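Local coordinates for epimerase family protein SDR39U1 (Homo sapiens, PDB 4B4O) that is a putative NADP-dependent oxidoreductase of the short-chain dehydrogenase/reductase family and binds NADPH in a Rossmann-type domain, at residues A[1-7]-A[52-58]; A[103-107]-A[139-145]; A[200-204]-A[275-279]. The protein carries 3 engineered substitutions. One frame throughout, in Å; residues are numbered along the deposited sequence.

Interaction 1: residues A[1-7]-A[52-58]. With NDP (NADPH dihydro-nicotinamide-adenine-dinucleotide phosphate), chain I.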
loop_
_atom_site.group_PDB
_atom_site.type_symbol
_atom_site.label_atom_id
_atom_site.label_comp_id
_atom_site.label_asym_id
_atom_site.label_seq_id
_atom_site.Cartn_x
_atom_site.Cartn_y
_atom_site.Cartn_z
HETATM N N MSE A 1 5.259 -2.287 -22.665
HETATM C CA MSE A 1 3.867 -2.109 -22.165
HETATM C C MSE A 1 3.537 -0.691 -21.843
HETATM O O MSE A 1 4.395 0.063 -21.427
HETATM C CB MSE A 1 3.808 -2.855 -20.853
HETATM C CG MSE A 1 2.474 -3.519 -20.668
HETATM SE SE MSE A 1 2.395 -4.442 -18.950
HETATM C CE MSE A 1 4.208 -4.392 -18.209
ATOM N N ARG A 2 2.285 -0.303 -22.018
ATOM C CA ARG A 2 1.835 1.024 -21.606
ATOM C C ARG A 2 0.913 0.924 -20.386
ATOM O O ARG A 2 -0.063 0.188 -20.427
ATOM C CB ARG A 2 1.232 1.684 -22.826
ATOM C CG ARG A 2 0.325 2.914 -22.619
ATOM C CD ARG A 2 0.512 4.085 -23.659
ATOM N NE ARG A 2 1.300 5.242 -23.118
ATOM C CZ ARG A 2 2.245 5.985 -23.756
ATOM N NH1 ARG A 2 2.642 5.760 -25.019
ATOM N NH2 ARG A 2 2.850 6.986 -23.086
ATOM N N VAL A 3 1.287 1.563 -19.271
ATOM C CA VAL A 3 0.554 1.414 -18.002
ATOM C C VAL A 3 -0.086 2.725 -17.535
ATOM O O VAL A 3 0.558 3.750 -17.513
ATOM C CB VAL A 3 1.463 0.894 -16.854
ATOM C CG1 VAL A 3 0.633 0.592 -15.622
ATOM C CG2 VAL A 3 2.269 -0.320 -17.292
ATOM N N LEU A 4 -1.366 2.672 -17.193
ATOM C CA LEU A 4 -2.105 3.825 -16.676
ATOM C C LEU A 4 -2.142 3.722 -15.161
ATOM O O LEU A 4 -2.651 2.742 -14.639
ATOM C CB LEU A 4 -3.535 3.829 -17.242
ATOM C CG LEU A 4 -4.454 5.024 -16.960
ATOM C CD1 LEU A 4 -3.822 6.289 -17.500
ATOM C CD2 LEU A 4 -5.831 4.819 -17.576
ATOM N N VAL A 5 -1.578 4.694 -14.446
ATOM C CA VAL A 5 -1.503 4.606 -12.986
ATOM C C VAL A 5 -2.321 5.682 -12.301
ATOM O O VAL A 5 -1.897 6.829 -12.204
ATOM C CB VAL A 5 -0.056 4.659 -12.442
ATOM C CG1 VAL A 5 -0.085 4.680 -10.921
ATOM C CG2 VAL A 5 0.766 3.501 -12.973
ATOM N N GLY A 6 -3.475 5.288 -11.788
ATOM C CA GLY A 6 -4.293 6.181 -11.002
ATOM C C GLY A 6 -3.650 6.513 -9.668
ATOM O O GLY A 6 -3.193 5.624 -8.944
ATOM N N GLY A 7 -3.590 7.802 -9.344
ATOM C CA GLY A 7 -2.931 8.249 -8.124
ATOM C C GLY A 7 -1.430 8.072 -8.145
ATOM O O GLY A 7 -0.772 8.128 -7.109
ATOM N N CYS A 52 -3.955 1.834 -23.329
ATOM C CA CYS A 52 -3.050 1.235 -22.400
ATOM C C CYS A 52 -3.216 -0.278 -22.404
ATOM O O CYS A 52 -4.301 -0.803 -22.686
ATOM C CB CYS A 52 -3.265 1.792 -20.993
ATOM S SG CYS A 52 -4.905 1.468 -20.319
ATOM N N ASP A 53 -2.129 -0.972 -22.071
ATOM C CA ASP A 53 -2.115 -2.433 -21.993
ATOM C C ASP A 53 -2.468 -2.909 -20.584
ATOM O O ASP A 53 -2.885 -4.054 -20.390
ATOM C CB ASP A 53 -0.736 -2.952 -22.383
ATOM C CG ASP A 53 -0.301 -2.472 -23.746
ATOM O OD1 ASP A 53 -0.929 -2.901 -24.730
ATOM O OD2 ASP A 53 0.675 -1.690 -23.816
ATOM N N ALA A 54 -2.277 -2.034 -19.603
ATOM C CA ALA A 54 -2.501 -2.371 -18.211
ATOM C C ALA A 54 -2.831 -1.129 -17.404
ATOM O O ALA A 54 -2.487 -0.017 -17.780
ATOM C CB ALA A 54 -1.288 -3.064 -17.646
ATOM N N ALA A 55 -3.527 -1.326 -16.289
ATOM C CA ALA A 55 -3.912 -0.219 -15.416
ATOM C C ALA A 55 -3.708 -0.583 -13.945
ATOM O O ALA A 55 -3.854 -1.745 -13.553
ATOM C CB ALA A 55 -5.358 0.191 -15.688
ATOM N N VAL A 56 -3.370 0.424 -13.146
ATOM C CA VAL A 56 -3.189 0.283 -11.697
ATOM C C VAL A 56 -3.902 1.439 -11.010
ATOM O O VAL A 56 -3.862 2.554 -11.520
ATOM C CB VAL A 56 -1.707 0.377 -11.294
ATOM C CG1 VAL A 56 -1.562 0.202 -9.791
ATOM C CG2 VAL A 56 -0.863 -0.638 -12.027
ATOM N N ASN A 57 -4.539 1.194 -9.869
ATOM C CA ASN A 57 -5.015 2.299 -9.036
ATOM C C ASN A 57 -4.332 2.363 -7.670
ATOM O O ASN A 57 -4.295 1.375 -6.927
ATOM C CB ASN A 57 -6.525 2.273 -8.831
ATOM C CG ASN A 57 -7.056 3.615 -8.363
ATOM O OD1 ASN A 57 -6.465 4.646 -8.601
ATOM N ND2 ASN A 57 -8.169 3.596 -7.702
ATOM N N LEU A 58 -3.815 3.552 -7.361
ATOM C CA LEU A 58 -3.195 3.860 -6.077
ATOM C C LEU A 58 -3.896 5.030 -5.387
ATOM O O LEU A 58 -3.507 5.434 -4.278
ATOM C CB LEU A 58 -1.719 4.204 -6.281
ATOM C CG LEU A 58 -0.857 3.175 -7.004
ATOM C CD1 LEU A 58 0.514 3.767 -7.244
ATOM C CD2 LEU A 58 -0.768 1.878 -6.242
HETATM P PA NDP I . -0.050 8.746 -1.330
HETATM O O1A NDP I . -0.935 9.571 -0.363
HETATM O O2A NDP I . 1.446 9.082 -1.495
HETATM O O5B NDP I . -0.580 8.824 -2.871
HETATM C C5B NDP I . -1.986 8.964 -3.050
HETATM C C4B NDP I . -2.225 9.645 -4.374
HETATM O O4B NDP I . -3.626 9.575 -4.630
HETATM C C3B NDP I . -1.809 11.119 -4.339
HETATM O O3B NDP I . -0.555 11.381 -5.030
HETATM C C2B NDP I . -2.952 11.842 -5.035
HETATM O O2B NDP I . -2.683 12.060 -6.412
HETATM C C1B NDP I . -4.091 10.870 -4.978
HETATM N N9A NDP I . -4.983 11.352 -3.921
HETATM C C8A NDP I . -4.723 11.819 -2.657
HETATM N N7A NDP I . -5.928 12.214 -2.063
HETATM C C5A NDP I . -6.919 11.995 -2.968
HETATM C C6A NDP I . -8.375 12.153 -3.038
HETATM N N6A NDP I . -9.086 12.615 -1.988
HETATM N N1A NDP I . -9.011 11.809 -4.177
HETATM C C2A NDP I . -8.301 11.343 -5.245
HETATM N N3A NDP I . -6.967 11.141 -5.252
HETATM C C4A NDP I . -6.281 11.433 -4.171
HETATM O O3 NDP I . -0.319 7.237 -0.811
HETATM P PN NDP I . 0.700 6.011 -1.047
HETATM O O1N NDP I . 1.431 6.228 -2.362
HETATM O O2N NDP I . 1.531 5.810 0.185
HETATM O O5D NDP I . -0.332 4.732 -1.159
HETATM C C5D NDP I . -1.205 4.752 -2.312
HETATM C C4D NDP I . -2.403 3.843 -2.130
HETATM O O4D NDP I . -1.895 2.676 -1.494
HETATM C C3D NDP I . -3.497 4.391 -1.193
HETATM O O3D NDP I . -4.825 4.044 -1.701
HETATM C C2D NDP I . -3.186 3.743 0.160
HETATM O O2D NDP I . -4.288 3.382 1.001
HETATM C C1D NDP I . -2.578 2.432 -0.262
HETATM N N1N NDP I . -1.679 1.847 0.749
HETATM C C2N NDP I . -0.607 2.512 1.202
HETATM C C3N NDP I . 0.225 1.953 2.147
HETATM C C7N NDP I . 1.406 2.726 2.604
HETATM O O7N NDP I . 1.774 3.673 1.912
HETATM N N7N NDP I . 2.046 2.400 3.723
HETATM C C4N NDP I . -0.002 0.573 2.661
HETATM C C5N NDP I . -1.184 -0.066 2.093
HETATM C C6N NDP I . -1.963 0.595 1.162
HETATM P P2B NDP I . -3.071 13.520 -7.091
HETATM O O1X NDP I . -4.569 13.497 -7.306
HETATM O O2X NDP I . -2.622 14.630 -6.094
HETATM O O3X NDP I . -2.242 13.338 -8.386
#
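The carbonyl of Arg2 serves two consecutive amides: its O atom accepts from Asp53 N at 2.9 Å and from Ala54 N at 3.2 Å. The helical-like backbone angles of Asp53 bring both amides to one acceptor, and the carboxylate returns the favour, with Asp53 OD2 taking Arg2 N at 2.8 Å. Asp53 thus ties down the start of the strand pair with backbone and side chain together. From there the pairing is regular and parallel, Leu4 N giving to Ala54 O (3.0 Å), Val56 N to Leu4 O (2.8 Å), Gly6 N to Val56 O (2.8 Å) and Leu58 N to Gly6 O (2.7 Å). These are central strands of a Rossmann fold, 2-6 leading into the glycine-rich dinucleotide-binding turn and 54-57 lying beside it. On one face Val3 CG1 meets Val56 CG2 at 4.1 Å, beneath helix 195-207, and Met1, a selenomethionine, brings SE to 4.1 Å from Ala54 CB; on the other Leu4 covers Ala55 and Cys52. A side chain at Gly6 would strike Asn57 OD1; that oxygen accepts from Ala59 N, while ND2 is held by Thr86 and Thr85. At Gly7, which has a positive phi, a CB would likewise run into the backbone of Leu58. Past the strand ends both segments reach NADPH, Gly7 O lying 3.4 Å from C4B of its adenosine ribose, while Leu58 belongs to the experimentally identified NADP site.

Interaction 2: residues A[103-107]-A[139-145]. With NDP (NADPH dihydro-nicotinamide-adenine-dinucleotide phosphate), chain I.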
loop_
_atom_site.group_PDB
_atom_site.type_symbol
_atom_site.label_atom_id
_atom_site.label_comp_id
_atom_site.label_asym_id
_atom_site.label_seq_id
_atom_site.Cartn_x
_atom_site.Cartn_y
_atom_site.Cartn_z
ATOM N N TRP A 103 -5.183 -5.487 -14.726
ATOM C CA TRP A 103 -5.811 -4.470 -13.832
ATOM C C TRP A 103 -5.489 -4.782 -12.394
ATOM O O TRP A 103 -5.887 -5.815 -11.871
ATOM C CB TRP A 103 -7.318 -4.467 -14.056
ATOM C CG TRP A 103 -8.234 -3.774 -13.052
ATOM C CD1 TRP A 103 -9.404 -4.279 -12.523
ATOM C CD2 TRP A 103 -8.164 -2.404 -12.519
ATOM N NE1 TRP A 103 -10.023 -3.368 -11.712
ATOM C CE2 TRP A 103 -9.344 -2.232 -11.664
ATOM C CE3 TRP A 103 -7.277 -1.352 -12.643
ATOM C CZ2 TRP A 103 -9.589 -1.062 -10.966
ATOM C CZ3 TRP A 103 -7.543 -0.170 -11.941
ATOM C CH2 TRP A 103 -8.665 -0.037 -11.112
ATOM N N VAL A 104 -4.725 -3.905 -11.762
ATOM C CA VAL A 104 -4.145 -4.185 -10.463
ATOM C C VAL A 104 -4.509 -3.113 -9.459
ATOM O O VAL A 104 -4.336 -1.933 -9.737
ATOM C CB VAL A 104 -2.628 -4.252 -10.580
ATOM C CG1 VAL A 104 -2.022 -4.644 -9.238
ATOM C CG2 VAL A 104 -2.263 -5.206 -11.717
ATOM N N LEU A 105 -5.010 -3.529 -8.295
ATOM C CA LEU A 105 -5.384 -2.603 -7.219
ATOM C C LEU A 105 -4.522 -2.835 -6.010
ATOM O O LEU A 105 -4.122 -3.970 -5.730
ATOM C CB LEU A 105 -6.841 -2.819 -6.815
ATOM C CG LEU A 105 -7.380 -1.834 -5.782
ATOM C CD1 LEU A 105 -7.239 -0.397 -6.274
ATOM C CD2 LEU A 105 -8.837 -2.147 -5.502
ATOM N N VAL A 106 -4.189 -1.749 -5.318
ATOM C CA VAL A 106 -3.489 -1.850 -4.038
ATOM C C VAL A 106 -4.498 -1.573 -2.956
ATOM O O VAL A 106 -5.165 -0.538 -2.970
ATOM C CB VAL A 106 -2.303 -0.858 -3.901
ATOM C CG1 VAL A 106 -1.833 -0.768 -2.458
ATOM C CG2 VAL A 106 -1.133 -1.260 -4.788
ATOM N N THR A 107 -4.639 -2.517 -2.030
ATOM C CA THR A 107 -5.409 -2.268 -0.808
ATOM C C THR A 107 -4.492 -2.595 0.381
ATOM O O THR A 107 -3.276 -2.355 0.297
ATOM C CB THR A 107 -6.740 -3.027 -0.818
ATOM O OG1 THR A 107 -6.505 -4.437 -0.714
ATOM C CG2 THR A 107 -7.495 -2.753 -2.112
ATOM N N TRP A 139 -13.687 -1.628 -1.357
ATOM C CA TRP A 139 -12.651 -1.180 -2.268
ATOM C C TRP A 139 -12.359 -2.225 -3.316
ATOM O O TRP A 139 -12.317 -1.932 -4.503
ATOM C CB TRP A 139 -11.413 -0.913 -1.427
ATOM C CG TRP A 139 -10.329 -0.043 -1.986
ATOM C CD1 TRP A 139 -10.217 0.513 -3.249
ATOM C CD2 TRP A 139 -9.123 0.361 -1.281
ATOM N NE1 TRP A 139 -9.046 1.228 -3.357
ATOM C CE2 TRP A 139 -8.350 1.169 -2.204
ATOM C CE3 TRP A 139 -8.630 0.139 -0.018
ATOM C CZ2 TRP A 139 -7.142 1.712 -1.855
ATOM C CZ3 TRP A 139 -7.402 0.699 0.320
ATOM C CH2 TRP A 139 -6.684 1.472 -0.576
ATOM N N GLU A 140 -12.154 -3.458 -2.879
ATOM C CA GLU A 140 -11.928 -4.556 -3.799
ATOM C C GLU A 140 -13.171 -4.810 -4.634
ATOM O O GLU A 140 -13.076 -5.056 -5.834
ATOM C CB GLU A 140 -11.469 -5.811 -3.038
ATOM C CG GLU A 140 -10.087 -5.599 -2.426
ATOM C CD GLU A 140 -9.530 -6.780 -1.618
ATOM O OE1 GLU A 140 -10.123 -7.880 -1.624
ATOM O OE2 GLU A 140 -8.461 -6.579 -0.981
ATOM N N ALA A 141 -14.343 -4.721 -4.018
ATOM C CA ALA A 141 -15.593 -4.894 -4.768
ATOM C C ALA A 141 -15.687 -3.881 -5.908
ATOM O O ALA A 141 -16.198 -4.185 -6.987
ATOM C CB ALA A 141 -16.792 -4.749 -3.849
ATOM N N ALA A 142 -15.231 -2.662 -5.641
ATOM C CA ALA A 142 -15.317 -1.579 -6.592
ATOM C C ALA A 142 -14.447 -1.866 -7.821
ATOM O O ALA A 142 -14.762 -1.431 -8.928
ATOM C CB ALA A 142 -14.919 -0.282 -5.916
ATOM N N ALA A 143 -13.363 -2.600 -7.613
ATOM C CA ALA A 143 -12.443 -2.925 -8.692
ATOM C C ALA A 143 -12.895 -4.111 -9.535
ATOM O O ALA A 143 -12.358 -4.325 -10.621
ATOM C CB ALA A 143 -11.050 -3.202 -8.124
ATOM N N ARG A 144 -13.828 -4.914 -9.029
ATOM C CA ARG A 144 -14.045 -6.252 -9.591
ATOM C C ARG A 144 -14.743 -6.188 -10.948
ATOM O O ARG A 144 -15.842 -5.698 -11.055
ATOM C CB ARG A 144 -14.849 -7.130 -8.621
ATOM C CG ARG A 144 -15.219 -8.591 -9.043
ATOM C CD ARG A 144 -15.345 -9.397 -7.776
ATOM N NE ARG A 144 -14.100 -9.508 -7.002
ATOM C CZ ARG A 144 -13.915 -9.226 -5.699
ATOM N NH1 ARG A 144 -14.907 -8.832 -4.903
ATOM N NH2 ARG A 144 -12.683 -9.350 -5.180
ATOM N N LEU A 145 -14.071 -6.692 -11.967
ATOM C CA LEU A 145 -14.606 -6.780 -13.313
ATOM C C LEU A 145 -15.267 -8.136 -13.480
ATOM O O LEU A 145 -14.760 -9.137 -12.983
ATOM C CB LEU A 145 -13.497 -6.670 -14.357
ATOM C CG LEU A 145 -12.535 -5.467 -14.337
ATOM C CD1 LEU A 145 -11.390 -5.645 -15.334
ATOM C CD2 LEU A 145 -13.322 -4.191 -14.630
HETATM P PA NDP I . -0.050 8.746 -1.330
HETATM O O1A NDP I . -0.935 9.571 -0.363
HETATM O O2A NDP I . 1.446 9.082 -1.495
HETATM O O5B NDP I . -0.580 8.824 -2.871
HETATM C C5B NDP I . -1.986 8.964 -3.050
HETATM C C4B NDP I . -2.225 9.645 -4.374
HETATM O O4B NDP I . -3.626 9.575 -4.630
HETATM C C3B NDP I . -1.809 11.119 -4.339
HETATM O O3B NDP I . -0.555 11.381 -5.030
HETATM C C2B NDP I . -2.952 11.842 -5.035
HETATM O O2B NDP I . -2.683 12.060 -6.412
HETATM C C1B NDP I . -4.091 10.870 -4.978
HETATM N N9A NDP I . -4.983 11.352 -3.921
HETATM C C8A NDP I . -4.723 11.819 -2.657
HETATM N N7A NDP I . -5.928 12.214 -2.063
HETATM C C5A NDP I . -6.919 11.995 -2.968
HETATM C C6A NDP I . -8.375 12.153 -3.038
HETATM N N6A NDP I . -9.086 12.615 -1.988
HETATM N N1A NDP I . -9.011 11.809 -4.177
HETATM C C2A NDP I . -8.301 11.343 -5.245
HETATM N N3A NDP I . -6.967 11.141 -5.252
HETATM C C4A NDP I . -6.281 11.433 -4.171
HETATM O O3 NDP I . -0.319 7.237 -0.811
HETATM P PN NDP I . 0.700 6.011 -1.047
HETATM O O1N NDP I . 1.431 6.228 -2.362
HETATM O O2N NDP I . 1.531 5.810 0.185
HETATM O O5D NDP I . -0.332 4.732 -1.159
HETATM C C5D NDP I . -1.205 4.752 -2.312
HETATM C C4D NDP I . -2.403 3.843 -2.130
HETATM O O4D NDP I . -1.895 2.676 -1.494
HETATM C C3D NDP I . -3.497 4.391 -1.193
HETATM O O3D NDP I . -4.825 4.044 -1.701
HETATM C C2D NDP I . -3.186 3.743 0.160
HETATM O O2D NDP I . -4.288 3.382 1.001
HETATM C C1D NDP I . -2.578 2.432 -0.262
HETATM N N1N NDP I . -1.679 1.847 0.749
HETATM C C2N NDP I . -0.607 2.512 1.202
HETATM C C3N NDP I . 0.225 1.953 2.147
HETATM C C7N NDP I . 1.406 2.726 2.604
HETATM O O7N NDP I . 1.774 3.673 1.912
HETATM N N7N NDP I . 2.046 2.400 3.723
HETATM C C4N NDP I . -0.002 0.573 2.661
HETATM C C5N NDP I . -1.184 -0.066 2.093
HETATM C C6N NDP I . -1.963 0.595 1.162
HETATM P P2B NDP I . -3.071 13.520 -7.091
HETATM O O1X NDP I . -4.569 13.497 -7.306
HETATM O O2X NDP I . -2.622 14.630 -6.094
HETATM O O3X NDP I . -2.242 13.338 -8.386
#
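Helix-on-sheet packing joins segment 103-107, of strand 102-108 inside the central parallel sheet, to the C-terminal part of helix 131-143, whose segment runs nearly antiparallel to it (171°) with the axes 9.5 Å apart. The alternate residues Trp103, Leu105 and Thr107 face the helix. Leu105 CD2 nestles against Ala143 CB (3.6 Å) and Trp139 CD1 (3.7 Å); the small Ala143 makes room for this approach. Strand 102-108, helix 131-143 and strand 151-161 form a beta-alpha-beta crossover of the Rossmann domain, and polar bonds mark both ends of the contact. At one, Trp103 NE1 donates to Ala143 O at 2.7 Å; at the other, Thr107 OG1 donates to Glu140 OE2 at 2.9 Å, a carboxylate that also forms a salt bridge with Arg156. Thr107 CG2 makes a CH-pi contact with the six-membered ring of Trp139, 3.9 Å from its centroid, and that indole reaches the cofactor edge-on, Trp139 CZ2 lying 3.3 Å from NDP O3D on the nicotinamide ribose.

Interaction 3: residues A[200-204]-A[275-279]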
loop_
_atom_site.group_PDB
_atom_site.type_symbol
_atom_site.label_atom_id
_atom_site.label_comp_id
_atom_site.label_asym_id
_atom_site.label_seq_id
_atom_site.Cartn_x
_atom_site.Cartn_y
_atom_site.Cartn_z
ATOM N N GLY A 200 8.067 -3.786 -7.117
ATOM C CA GLY A 200 8.423 -5.022 -7.821
ATOM C C GLY A 200 7.276 -6.023 -7.986
ATOM O O GLY A 200 7.076 -6.572 -9.070
ATOM N N ILE A 201 6.515 -6.231 -6.911
ATOM C CA ILE A 201 5.357 -7.106 -6.952
ATOM C C ILE A 201 4.337 -6.578 -7.946
ATOM O O ILE A 201 3.838 -7.311 -8.776
ATOM C CB ILE A 201 4.701 -7.237 -5.571
ATOM C CG1 ILE A 201 5.596 -8.060 -4.634
ATOM C CG2 ILE A 201 3.333 -7.875 -5.699
ATOM C CD1 ILE A 201 5.234 -7.859 -3.174
ATOM N N LEU A 202 4.042 -5.298 -7.861
ATOM C CA LEU A 202 3.094 -4.673 -8.762
ATOM C C LEU A 202 3.536 -4.836 -10.215
ATOM O O LEU A 202 2.741 -5.165 -11.082
ATOM C CB LEU A 202 2.939 -3.188 -8.421
ATOM C CG LEU A 202 2.232 -2.856 -7.116
ATOM C CD1 LEU A 202 2.429 -1.380 -6.806
ATOM C CD2 LEU A 202 0.783 -3.271 -7.189
ATOM N N THR A 203 4.813 -4.596 -10.471
ATOM C CA THR A 203 5.368 -4.758 -11.803
ATOM C C THR A 203 5.277 -6.198 -12.281
ATOM O O THR A 203 4.992 -6.455 -13.442
ATOM C CB THR A 203 6.817 -4.281 -11.831
ATOM O OG1 THR A 203 6.834 -2.887 -11.527
ATOM C CG2 THR A 203 7.442 -4.482 -13.207
ATOM N N HIS A 204 5.562 -7.130 -11.394
ATOM C CA HIS A 204 5.467 -8.519 -11.737
ATOM C C HIS A 204 4.034 -8.878 -12.065
ATOM O O HIS A 204 3.783 -9.678 -12.977
ATOM C CB HIS A 204 6.022 -9.354 -10.588
ATOM C CG HIS A 204 6.203 -10.800 -10.925
ATOM N ND1 HIS A 204 6.988 -11.201 -11.910
ATOM C CD2 HIS A 204 5.664 -11.946 -10.357
ATOM C CE1 HIS A 204 6.962 -12.536 -11.984
ATOM N NE2 HIS A 204 6.154 -12.988 -11.022
ATOM N N THR A 275 4.014 -16.678 -7.119
ATOM C CA THR A 275 4.042 -16.039 -8.443
ATOM C C THR A 275 5.426 -16.060 -9.065
ATOM O O THR A 275 5.602 -15.651 -10.213
ATOM C CB THR A 275 3.608 -14.543 -8.422
ATOM O OG1 THR A 275 4.607 -13.757 -7.760
ATOM C CG2 THR A 275 2.241 -14.319 -7.764
ATOM N N GLY A 276 6.426 -16.498 -8.312
ATOM C CA GLY A 276 7.811 -16.458 -8.779
ATOM C C GLY A 276 8.550 -15.163 -8.431
ATOM O O GLY A 276 9.745 -15.067 -8.670
ATOM N N TYR A 277 7.854 -14.184 -7.840
ATOM C CA TYR A 277 8.489 -12.938 -7.421
ATOM C C TYR A 277 9.550 -13.184 -6.358
ATOM O O TYR A 277 9.354 -13.981 -5.454
ATOM C CB TYR A 277 7.498 -11.909 -6.870
ATOM C CG TYR A 277 8.195 -10.599 -6.508
ATOM C CD1 TYR A 277 8.600 -9.700 -7.508
ATOM C CD2 TYR A 277 8.492 -10.279 -5.182
ATOM C CE1 TYR A 277 9.253 -8.527 -7.203
ATOM C CE2 TYR A 277 9.157 -9.106 -4.871
ATOM C CZ TYR A 277 9.539 -8.241 -5.886
ATOM O OH TYR A 277 10.200 -7.094 -5.570
ATOM N N GLN A 278 10.664 -12.459 -6.484
ATOM C CA GLN A 278 11.808 -12.619 -5.601
ATOM C C GLN A 278 12.200 -11.285 -4.983
ATOM O O GLN A 278 12.484 -10.328 -5.678
ATOM C CB GLN A 278 12.956 -13.236 -6.373
ATOM C CG GLN A 278 12.636 -14.670 -6.772
ATOM C CD GLN A 278 13.784 -15.425 -7.413
ATOM O OE1 GLN A 278 14.268 -15.033 -8.466
ATOM N NE2 GLN A 278 14.219 -16.523 -6.786
ATOM N N TYR A 279 12.183 -11.243 -3.655
ATOM C CA TYR A 279 12.323 -9.998 -2.897
ATOM C C TYR A 279 13.753 -9.484 -2.894
ATOM O O TYR A 279 14.696 -10.261 -2.755
ATOM C CB TYR A 279 11.883 -10.205 -1.448
ATOM C CG TYR A 279 10.395 -10.312 -1.250
ATOM C CD1 TYR A 279 9.726 -11.507 -1.472
ATOM C CD2 TYR A 279 9.655 -9.221 -0.853
ATOM C CE1 TYR A 279 8.365 -11.622 -1.284
ATOM C CE2 TYR A 279 8.289 -9.320 -0.675
ATOM C CZ TYR A 279 7.652 -10.533 -0.894
ATOM O OH TYR A 279 6.293 -10.637 -0.697
#
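One hydrogen bond joins these segments: His204 NE2 donates to Thr275 O at 2.8 Å, almost straight at 171°. The carbonyl, which lies close to the plane of the imidazole, also receives His210 NE2, so two histidines converge just past helix 270-274. Within the loop, Thr275 OG1, also hydrogen-bonded to the carbonyl of Thr272, accepts Tyr277 N at 3.3 Å, forming an ST turn; Gly276, the first residue to leave helical backbone angles, has a positive phi that would jam a side chain against the preceding carbonyl. The turn sends Tyr277 back toward helix 195-207. Aromatic and apolar contacts do the rest. Ile201 CG1 makes a CH-pi contact over the Tyr277 ring, 3.9 Å from its centroid, and Ile201 CD1 reaches Tyr279 CE2 at 4.2 Å. The phenol ring also slides along bare backbone, with Tyr277 CE1 only 3.3 Å from Gly200 C: a CB at Gly200 would collide with the hydroxyl, which is hydrogen-bonded to Asp197 one turn earlier. The imidazole of His204 lies against the same tyrosine, His204 CD2 being 3.9 Å from Tyr277 CB. The contact thereby fastens the C-terminal region, of the DUF1731 family, to the outer side of helix 195-207, while Leu202, whose CA-to-CB bond points away from the loop, packs on Val104 and Val106 of strand 102-108 and Leu16 of helix 11-22.

How the interactions relate
The three contacts lead from the heart of the Rossmann sheet outward. Interactions 1 and 2, with centres about 13 Å apart, share the sheet: strands 54-57 and 102-108 are neighbours, probably hydrogen-bonded through Ala55 O to Val104 N (2.9 Å) and Asn57 N to Val104 O (3.1 Å). Both reach NADPH, and Leu58 CD2 meets Val106 CG2 at 3.5 Å close to the cofactor. Interaction 3 lies about 18 Å from interaction 2, centre to centre, yet touches it, Leu202 CD2 being 3.7 Å from Val106 CG2. Its own approach to the cofactor is remote, the side chain of Ile201 lying about 11 Å from NADPH.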